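Local atomic coordinates of putative exotoxin (superantigen) (Streptococcus pyogenes, PDB entry 1TY0), a protein that probably acts as a superantigen toxin, and can use a common surface both for T-cell receptor binding and for dimerization. Residues Asn71-Pro76 with Ile131-Phe136; Tyr86-Val91 with Lys189-Lys194. All coordinates share one frame; numbering follows the deposited sequence.

Contact 1 of 2, residues Asn71-Pro76 with Ile131-Phe136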
loop_
_atom_site.group_PDB
_atom_site.type_symbol
_atom_site.label_atom_id
_atom_site.label_comp_id
_atom_site.label_asym_id
_atom_site.label_seq_id
_atom_site.Cartn_x
_atom_site.Cartn_y
_atom_site.Cartn_z
ATOM N N ASN A 71 -16.563 -9.904 2.623
ATOM C CA ASN A 71 -15.222 -9.568 3.066
ATOM C C ASN A 71 -14.476 -9.083 1.842
ATOM O O ASN A 71 -14.731 -9.536 0.720
ATOM C CB ASN A 71 -14.515 -10.784 3.649
ATOM C CG ASN A 71 -15.145 -11.241 4.943
ATOM O OD1 ASN A 71 -15.587 -10.420 5.741
ATOM N ND2 ASN A 71 -15.180 -12.553 5.164
ATOM N N ILE A 72 -13.549 -8.163 2.064
ATOM C CA ILE A 72 -12.773 -7.597 0.981
ATOM C C ILE A 72 -11.285 -7.773 1.217
ATOM O O ILE A 72 -10.780 -7.476 2.300
ATOM C CB ILE A 72 -13.013 -6.077 0.855
ATOM C CG1 ILE A 72 -14.489 -5.796 0.589
ATOM C CG2 ILE A 72 -12.121 -5.500 -0.252
ATOM C CD1 ILE A 72 -14.845 -4.318 0.673
ATOM N N PHE A 73 -10.597 -8.279 0.205
ATOM C CA PHE A 73 -9.143 -8.388 0.256
ATOM C C PHE A 73 -8.715 -8.186 -1.182
ATOM O O PHE A 73 -8.691 -9.130 -1.981
ATOM C CB PHE A 73 -8.641 -9.744 0.746
ATOM C CG PHE A 73 -7.183 -9.721 1.121
ATOM C CD1 PHE A 73 -6.202 -9.719 0.136
ATOM C CD2 PHE A 73 -6.794 -9.613 2.452
ATOM C CE1 PHE A 73 -4.853 -9.602 0.472
ATOM C CE2 PHE A 73 -5.445 -9.497 2.797
ATOM C CZ PHE A 73 -4.476 -9.491 1.801
ATOM N N GLY A 74 -8.394 -6.943 -1.511
ATOM C CA GLY A 74 -7.997 -6.631 -2.869
ATOM C C GLY A 74 -6.835 -5.672 -2.925
ATOM O O GLY A 74 -6.621 -4.877 -2.004
ATOM N N LEU A 75 -6.077 -5.744 -4.013
ATOM C CA LEU A 75 -4.928 -4.864 -4.173
ATOM C C LEU A 75 -5.351 -3.655 -4.991
ATOM O O LEU A 75 -5.850 -3.797 -6.112
ATOM C CB LEU A 75 -3.786 -5.623 -4.860
ATOM C CG LEU A 75 -3.484 -6.989 -4.229
ATOM C CD1 LEU A 75 -2.295 -7.646 -4.939
ATOM C CD2 LEU A 75 -3.189 -6.818 -2.745
ATOM N N PRO A 76 -5.182 -2.439 -4.437
ATOM C CA PRO A 76 -5.572 -1.227 -5.169
ATOM C C PRO A 76 -4.698 -1.021 -6.401
ATOM O O PRO A 76 -3.481 -1.181 -6.329
ATOM C CB PRO A 76 -5.382 -0.126 -4.130
ATOM C CG PRO A 76 -4.182 -0.614 -3.361
ATOM C CD PRO A 76 -4.512 -2.094 -3.166
ATOM N N ILE A 131 -8.318 -16.232 -4.427
ATOM C CA ILE A 131 -6.982 -16.641 -4.802
ATOM C C ILE A 131 -6.128 -15.377 -4.762
ATOM O O ILE A 131 -4.934 -15.441 -4.509
ATOM C CB ILE A 131 -6.969 -17.274 -6.211
ATOM C CG1 ILE A 131 -7.746 -18.595 -6.160
ATOM C CG2 ILE A 131 -5.527 -17.505 -6.683
ATOM C CD1 ILE A 131 -7.848 -19.322 -7.484
ATOM N N GLN A 132 -6.751 -14.222 -4.991
ATOM C CA GLN A 132 -6.017 -12.963 -4.942
ATOM C C GLN A 132 -5.351 -12.795 -3.576
ATOM O O GLN A 132 -4.190 -12.413 -3.491
ATOM C CB GLN A 132 -6.952 -11.770 -5.206
ATOM C CG GLN A 132 -6.251 -10.414 -5.069
ATOM C CD GLN A 132 -7.105 -9.214 -5.513
ATOM O OE1 GLN A 132 -6.615 -8.083 -5.566
ATOM N NE2 GLN A 132 -8.374 -9.458 -5.838
ATOM N N GLU A 133 -6.084 -13.087 -2.506
ATOM C CA GLU A 133 -5.514 -12.946 -1.169
ATOM C C GLU A 133 -4.378 -13.941 -0.961
ATOM O O GLU A 133 -3.313 -13.594 -0.443
ATOM C CB GLU A 133 -6.579 -13.166 -0.092
ATOM C CG GLU A 133 -6.020 -13.023 1.319
ATOM C CD GLU A 133 -7.077 -13.118 2.401
ATOM O OE1 GLU A 133 -8.281 -12.957 2.096
ATOM O OE2 GLU A 133 -6.696 -13.341 3.570
ATOM N N PHE A 134 -4.608 -15.183 -1.365
ATOM C CA PHE A 134 -3.586 -16.212 -1.212
ATOM C C PHE A 134 -2.351 -15.860 -2.045
ATOM O O PHE A 134 -1.219 -15.951 -1.566
ATOM C CB PHE A 134 -4.143 -17.566 -1.653
ATOM C CG PHE A 134 -3.325 -18.734 -1.190
ATOM C CD1 PHE A 134 -2.129 -19.054 -1.820
ATOM C CD2 PHE A 134 -3.741 -19.504 -0.109
ATOM C CE1 PHE A 134 -1.354 -20.124 -1.382
ATOM C CE2 PHE A 134 -2.974 -20.577 0.335
ATOM C CZ PHE A 134 -1.778 -20.884 -0.304
ATOM N N ASP A 135 -2.579 -15.444 -3.289
ATOM C CA ASP A 135 -1.499 -15.091 -4.204
ATOM C C ASP A 135 -0.664 -13.934 -3.660
ATOM O O ASP A 135 0.565 -14.001 -3.625
ATOM C CB ASP A 135 -2.097 -14.743 -5.577
ATOM C CG ASP A 135 -1.044 -14.581 -6.660
ATOM O OD1 ASP A 135 0.048 -15.170 -6.535
ATOM O OD2 ASP A 135 -1.325 -13.880 -7.658
ATOM N N PHE A 136 -1.330 -12.873 -3.226
ATOM C CA PHE A 136 -0.622 -11.725 -2.672
ATOM C C PHE A 136 0.255 -12.120 -1.486
ATOM O O PHE A 136 1.434 -11.770 -1.431
ATOM C CB PHE A 136 -1.613 -10.655 -2.216
ATOM C CG PHE A 136 -0.992 -9.590 -1.359
ATOM C CD1 PHE A 136 -0.172 -8.614 -1.919
ATOM C CD2 PHE A 136 -1.197 -9.591 0.019
ATOM C CE1 PHE A 136 0.442 -7.649 -1.111
ATOM C CE2 PHE A 136 -0.590 -8.636 0.829
ATOM C CZ PHE A 136 0.231 -7.664 0.264
HETATM O O HOH W 1 -7.155 -5.870 -7.388
#
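F73 and E133 make the tight centre of this buried contact. The aliphatic stem of E133 is laid across one face of the F73 ring, with CG 3.4 Å from the ring centroid and almost on the ring normal. F73 CG, anti to the backbone N (chi1 -165°), sets the ring beneath the glutamate, which it crosses at about a right angle. The carboxylate is displaced toward the CG-CD2 side of the ring, with OE1 nearest F73 CB, its plane 16° from the ring plane. The two oxygens form salt bridges with K126 and K137, which would be expected to favour the charged form of E133. F136 CD2 meets the edge of the F73 ring near its plane, 3.7 Å from F73 CE1, and F136 offers a face of its own ring to L75, whose CD2 is 4.0 Å from the F136 centroid. In fold terms, a strand of the OB domain is packed here on the first turns of the long helix of the beta-grasp domain. The other flank is polar. Q132, extended from CB to its amide, reaches across past G74 CA until OE1 accepts from L75 N at 2.9 Å, the N-H being 37° out of the amide plane. Its NE2 hydrogen-bonds Y88 O on the next strand, which holds the amide. Water enters on this flank: one molecule lies 2.8 Å from L75 O and is also in hydrogen-bonding reach of Q132 OE1. F73 O is less well served, buried beside Q132 without any hydrogen-bond partner.

Contact 2 of 2, residues Tyr86-Val91 with Lys189-Lys194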
loop_
_atom_site.group_PDB
_atom_site.type_symbol
_atom_site.label_atom_id
_atom_site.label_comp_id
_atom_site.label_asym_id
_atom_site.label_seq_id
_atom_site.Cartn_x
_atom_site.Cartn_y
_atom_site.Cartn_z
ATOM N N TYR A 86 -10.262 1.378 -5.298
ATOM C CA TYR A 86 -10.527 0.681 -6.556
ATOM C C TYR A 86 -9.699 -0.593 -6.630
ATOM O O TYR A 86 -8.467 -0.553 -6.618
ATOM C CB TYR A 86 -10.216 1.603 -7.739
ATOM C CG TYR A 86 -11.158 2.778 -7.788
ATOM C CD1 TYR A 86 -12.476 2.610 -8.211
ATOM C CD2 TYR A 86 -10.766 4.040 -7.336
ATOM C CE1 TYR A 86 -13.387 3.660 -8.180
ATOM C CE2 TYR A 86 -11.681 5.107 -7.299
ATOM C CZ TYR A 86 -12.984 4.902 -7.722
ATOM O OH TYR A 86 -13.905 5.923 -7.683
ATOM N N ILE A 87 -10.392 -1.729 -6.684
ATOM C CA ILE A 87 -9.737 -3.036 -6.739
ATOM C C ILE A 87 -10.432 -3.927 -7.764
ATOM O O ILE A 87 -11.511 -3.591 -8.254
ATOM C CB ILE A 87 -9.808 -3.762 -5.368
ATOM C CG1 ILE A 87 -11.273 -3.995 -4.977
ATOM C CG2 ILE A 87 -9.102 -2.924 -4.290
ATOM C CD1 ILE A 87 -11.456 -4.851 -3.726
ATOM N N TYR A 88 -9.803 -5.052 -8.092
ATOM C CA TYR A 88 -10.393 -6.024 -9.015
ATOM C C TYR A 88 -10.719 -7.239 -8.156
ATOM O O TYR A 88 -9.849 -7.741 -7.443
ATOM C CB TYR A 88 -9.395 -6.436 -10.102
ATOM C CG TYR A 88 -9.025 -5.343 -11.070
ATOM C CD1 TYR A 88 -10.007 -4.643 -11.774
ATOM C CD2 TYR A 88 -7.688 -5.038 -11.322
ATOM C CE1 TYR A 88 -9.664 -3.668 -12.712
ATOM C CE2 TYR A 88 -7.335 -4.068 -12.259
ATOM C CZ TYR A 88 -8.327 -3.389 -12.949
ATOM O OH TYR A 88 -7.978 -2.428 -13.884
ATOM N N GLY A 89 -11.963 -7.708 -8.212
ATOM C CA GLY A 89 -12.349 -8.862 -7.415
ATOM C C GLY A 89 -12.094 -8.691 -5.922
ATOM O O GLY A 89 -12.340 -7.617 -5.361
ATOM N N GLY A 90 -11.603 -9.756 -5.286
ATOM C CA GLY A 90 -11.307 -9.739 -3.861
ATOM C C GLY A 90 -12.526 -9.777 -2.952
ATOM O O GLY A 90 -12.422 -9.523 -1.756
ATOM N N VAL A 91 -13.679 -10.128 -3.507
ATOM C CA VAL A 91 -14.917 -10.135 -2.730
ATOM C C VAL A 91 -15.447 -11.534 -2.432
ATOM O O VAL A 91 -15.678 -12.317 -3.344
ATOM C CB VAL A 91 -16.005 -9.337 -3.477
ATOM C CG1 VAL A 91 -17.314 -9.359 -2.697
ATOM C CG2 VAL A 91 -15.528 -7.900 -3.686
ATOM N N LYS A 189 -6.025 -9.889 -13.673
ATOM C CA LYS A 189 -6.337 -11.313 -13.595
ATOM C C LYS A 189 -7.306 -11.604 -12.454
ATOM O O LYS A 189 -8.116 -12.531 -12.538
ATOM C CB LYS A 189 -5.053 -12.138 -13.410
ATOM C CG LYS A 189 -4.190 -11.726 -12.213
ATOM C CD LYS A 189 -3.040 -12.720 -12.000
ATOM C CE LYS A 189 -2.098 -12.295 -10.880
ATOM N NZ LYS A 189 -1.157 -11.214 -11.277
ATOM N N TYR A 190 -7.258 -10.791 -11.399
ATOM C CA TYR A 190 -8.123 -11.018 -10.250
ATOM C C TYR A 190 -9.584 -10.669 -10.499
ATOM O O TYR A 190 -10.422 -10.866 -9.627
ATOM C CB TYR A 190 -7.604 -10.251 -9.016
ATOM C CG TYR A 190 -6.180 -10.595 -8.621
ATOM C CD1 TYR A 190 -5.777 -11.921 -8.477
ATOM C CD2 TYR A 190 -5.236 -9.589 -8.380
ATOM C CE1 TYR A 190 -4.475 -12.248 -8.106
ATOM C CE2 TYR A 190 -3.920 -9.905 -8.005
ATOM C CZ TYR A 190 -3.551 -11.241 -7.871
ATOM O OH TYR A 190 -2.270 -11.572 -7.501
ATOM N N LYS A 191 -9.897 -10.151 -11.681
ATOM C CA LYS A 191 -11.283 -9.816 -11.977
ATOM C C LYS A 191 -12.151 -11.071 -12.028
ATOM O O LYS A 191 -13.374 -10.977 -11.932
ATOM C CB LYS A 191 -11.395 -9.044 -13.294
ATOM C CG LYS A 191 -10.837 -7.639 -13.213
ATOM C CD LYS A 191 -11.007 -6.879 -14.521
ATOM C CE LYS A 191 -12.468 -6.776 -14.919
ATOM N NZ LYS A 191 -12.638 -5.839 -16.070
ATOM N N ASP A 192 -11.539 -12.247 -12.174
ATOM C CA ASP A 192 -12.345 -13.466 -12.191
ATOM C C ASP A 192 -12.879 -13.796 -10.796
ATOM O O ASP A 192 -13.687 -14.712 -10.636
ATOM C CB ASP A 192 -11.563 -14.666 -12.748
ATOM C CG ASP A 192 -10.298 -14.971 -11.971
ATOM O OD1 ASP A 192 -10.211 -14.611 -10.782
ATOM O OD2 ASP A 192 -9.385 -15.595 -12.559
ATOM N N ASN A 193 -12.420 -13.043 -9.797
ATOM C CA ASN A 193 -12.855 -13.215 -8.409
ATOM C C ASN A 193 -12.791 -14.679 -7.980
ATOM O O ASN A 193 -13.624 -15.132 -7.196
ATOM C CB ASN A 193 -14.300 -12.706 -8.248
ATOM C CG ASN A 193 -14.628 -12.272 -6.819
ATOM O OD1 ASN A 193 -15.680 -12.618 -6.276
ATOM N ND2 ASN A 193 -13.746 -11.494 -6.219
ATOM N N LYS A 194 -11.812 -15.420 -8.494
ATOM C CA LYS A 194 -11.689 -16.835 -8.145
ATOM C C LYS A 194 -11.630 -17.009 -6.639
ATOM O O LYS A 194 -10.826 -16.380 -5.952
ATOM C CB LYS A 194 -10.460 -17.460 -8.806
ATOM C CG LYS A 194 -10.707 -17.892 -10.237
ATOM C CD LYS A 194 -9.556 -18.728 -10.782
ATOM C CE LYS A 194 -9.894 -19.273 -12.161
ATOM N NZ LYS A 194 -8.782 -20.081 -12.734
HETATM O O HOH W 2 -10.017 -11.661 -6.885
#
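The G89-G90 bend that interrupts strand 84-93 of the OB domain fits against the 3-10 turn following helix 183-187, where Y190 O faces the CA of G89. That CA donates a C-H···O contact to Y190 O over 3.6 Å; the absence of a side chain on G89 lets the carbonyl come in here, and the positive phi (56°) separately favours glycine. The same carbonyl also accepts N193 N within its own turn, and a water bonded to it at 2.9 Å takes the N-H of G90, so the interface between the OB and beta-grasp domains is partly water-mediated. On the strand side of the bend, Y88 meets K191: CG of the lysine is 3.4 Å from Y88 CD1, its chain passing the ring at a slant. A kink at chi3 (59°) then takes the K191 ammonium to a salt bridge with E55 on the neighbouring strand, while the Y88 hydroxyl hydrogen-bonds S184. At G90 and V91, where the bend runs back into the strand, the amide end of N193 lies close to the backbone. D192, at the end of the 3-10 segment, forms an Asx turn, its OD1 accepting K194 N at 2.9 Å from above the carboxylate plane.

Overall arrangement
Going from the N terminus, after helix 5-18 and the earlier OB strands, the chain reaches strand 69-74, loops through P76 and returns as strand 84-93, antiparallel and adjacent in the OB sheet. It then crosses into the beta-grasp domain, where helix 131-146 comes back to the earlier strand and closes contact 1 over 54 intervening residues. Only after strands 157-164 and 168-173 and helix 183-187 does the chain return to close contact 2, spanning 97 residues. The segments alternate in sequence, so the two closures cross. Their centres are 8 Å apart, and D135 on the helix probably hydrogen-bonds Y190 of the turn, linking the two beta-grasp elements that cover neighbouring OB strands.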